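Carbohydrate kinase, FGGY (Novosphingobium aromaticivorans, PDB 3H6E) probably phosphorylates a carbohydrate, as a kinase of the FGGY family, although its sugar substrate is not established. Local coordinates at residues A[296-300]-A[301-305]. Numbering follows the deposited sequence.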
loop_
_atom_site.group_PDB
_atom_site.type_symbol
_atom_site.label_atom_id
_atom_site.label_comp_id
_atom_site.label_asym_id
_atom_site.label_seq_id
_atom_site.Cartn_x
_atom_site.Cartn_y
_atom_site.Cartn_z
ATOM N N ALA A 296 -0.639 6.803 -8.352
ATOM C CA ALA A 296 -1.956 7.194 -8.837
ATOM C C ALA A 296 -2.920 6.045 -8.600
ATOM O O ALA A 296 -2.623 4.905 -8.956
ATOM C CB ALA A 296 -1.901 7.539 -10.309
ATOM N N ARG A 297 -4.063 6.332 -7.990
ATOM C CA ARG A 297 -5.070 5.296 -7.785
ATOM C C ARG A 297 -6.448 5.628 -8.347
ATOM O O ARG A 297 -6.731 6.759 -8.750
ATOM C CB ARG A 297 -5.190 4.885 -6.305
ATOM C CG ARG A 297 -4.497 5.783 -5.290
ATOM C CD ARG A 297 -5.171 7.134 -5.140
ATOM N NE ARG A 297 -6.342 7.133 -4.259
ATOM C CZ ARG A 297 -6.283 7.160 -2.927
ATOM N NH1 ARG A 297 -5.108 7.148 -2.315
ATOM N NH2 ARG A 297 -7.397 7.183 -2.204
ATOM N N PHE A 298 -7.284 4.599 -8.381
ATOM C CA PHE A 298 -8.706 4.728 -8.657
ATOM C C PHE A 298 -9.349 3.446 -8.139
ATOM O O PHE A 298 -8.698 2.404 -8.082
ATOM C CB PHE A 298 -8.982 4.941 -10.152
ATOM C CG PHE A 298 -8.814 3.707 -10.993
ATOM C CD1 PHE A 298 -7.553 3.270 -11.364
ATOM C CD2 PHE A 298 -9.920 3.000 -11.441
ATOM C CE1 PHE A 298 -7.395 2.138 -12.149
ATOM C CE2 PHE A 298 -9.770 1.869 -12.228
ATOM C CZ PHE A 298 -8.502 1.437 -12.581
HETATM N N MSE A 299 -10.609 3.526 -7.737
HETATM C CA MSE A 299 -11.253 2.392 -7.090
HETATM C C MSE A 299 -11.740 1.353 -8.084
HETATM O O MSE A 299 -12.930 1.046 -8.147
HETATM C CB MSE A 299 -12.392 2.865 -6.194
HETATM C CG MSE A 299 -11.910 3.311 -4.830
HETATM SE SE MSE A 299 -13.352 3.392 -3.538
HETATM C CE MSE A 299 -14.071 5.113 -4.068
ATOM N N GLY A 300 -10.800 0.805 -8.843
ATOM C CA GLY A 300 -11.104 -0.155 -9.885
ATOM C C GLY A 300 -12.035 -1.268 -9.460
ATOM O O GLY A 300 -13.099 -1.444 -10.048
ATOM N N GLY A 301 -11.636 -2.021 -8.439
ATOM C CA GLY A 301 -12.406 -3.166 -7.986
ATOM C C GLY A 301 -13.831 -2.830 -7.594
ATOM O O GLY A 301 -14.737 -3.648 -7.751
ATOM N N ARG A 302 -14.032 -1.622 -7.082
ATOM C CA ARG A 302 -15.351 -1.188 -6.644
ATOM C C ARG A 302 -16.278 -0.942 -7.830
ATOM O O ARG A 302 -17.472 -1.239 -7.773
ATOM C CB ARG A 302 -15.239 0.080 -5.797
ATOM C CG ARG A 302 -16.555 0.809 -5.607
ATOM C CD ARG A 302 -17.543 -0.021 -4.808
ATOM N NE ARG A 302 -17.118 -0.195 -3.420
ATOM C CZ ARG A 302 -17.431 0.640 -2.434
ATOM N NH1 ARG A 302 -18.177 1.711 -2.678
ATOM N NH2 ARG A 302 -17.002 0.401 -1.201
ATOM N N GLU A 303 -15.722 -0.398 -8.908
ATOM C CA GLU A 303 -16.516 -0.098 -10.094
ATOM C C GLU A 303 -16.895 -1.383 -10.817
ATOM O O GLU A 303 -18.047 -1.578 -11.206
ATOM C CB GLU A 303 -15.749 0.838 -11.024
ATOM C CG GLU A 303 -15.091 2.004 -10.298
ATOM C CD GLU A 303 -14.690 3.125 -11.234
ATOM O OE1 GLU A 303 -15.474 3.438 -12.153
ATOM O OE2 GLU A 303 -13.595 3.696 -11.049
ATOM N N ILE A 304 -15.917 -2.263 -10.986
ATOM C CA ILE A 304 -16.169 -3.565 -11.579
ATOM C C ILE A 304 -17.299 -4.287 -10.840
ATOM O O ILE A 304 -18.203 -4.843 -11.465
ATOM C CB ILE A 304 -14.895 -4.430 -11.577
ATOM C CG1 ILE A 304 -13.859 -3.843 -12.546
ATOM C CG2 ILE A 304 -15.229 -5.865 -11.942
ATOM C CD1 ILE A 304 -12.572 -4.651 -12.659
ATOM N N GLU A 305 -17.249 -4.258 -9.510
ATOM C CA GLU A 305 -18.245 -4.934 -8.685
ATOM C C GLU A 305 -19.631 -4.326 -8.863
ATOM O O GLU A 305 -20.638 -5.027 -8.785
ATOM C CB GLU A 305 -17.854 -4.887 -7.211
ATOM C CG GLU A 305 -18.650 -5.847 -6.342
ATOM C CD GLU A 305 -18.780 -5.369 -4.910
ATOM O OE1 GLU A 305 -18.135 -5.968 -4.023
ATOM O OE2 GLU A 305 -19.525 -4.388 -4.676
HETATM O O HOH W 1 -12.405 5.456 -9.017
#
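Met299 O accepts the amide of Glu303 at 3.2 Å from Glu303 N, Met299 being the N-cap residue between strand 292-298 and helix 300-308. Arg302 N lies 3.1 Å from Met299 O in a weaker, more bent bond. One residue on, the amide N of Ile304 meets Gly300 O at 3.1 Å in an almost straight bond (177°), and Glu303 N adds a weak second bond to Gly300 O. Before the helix, the chain kinks at an inverse gamma turn centred on Met299 and closed by a weak bond from Gly300 N to Phe298 O.

The carboxylate of Glu303 reaches back over this turn. With its CG anti to the carbonyl carbon (chi1 -45°) and the chain extended beyond, Glu303 brings OE2 to the edge of the Phe298 ring, 3.8 Å from Phe298 CD2, and the carboxylate plane stands 84° to the ring. A water links the Met299 backbone to this carboxylate, accepting from Met299 N and donating to Glu303 OE2, both at 2.9 Å. Glu303 OE1 is hydrogen-bonded to Tyr373 OH and Leu342 N.

Nonpolar contact is slight: Met299 CB lies 4.0 Å from Arg302 CB, and the selenomethionine side chain packs on Trp260, Met343 and Phe346. The buried carboxylate thus ties the strand-to-helix junction to helix 363-384 through Tyr373 and to the chain at Leu342; the Leu342 N-H and the water, both donating to it, would be expected to favour the ionised form.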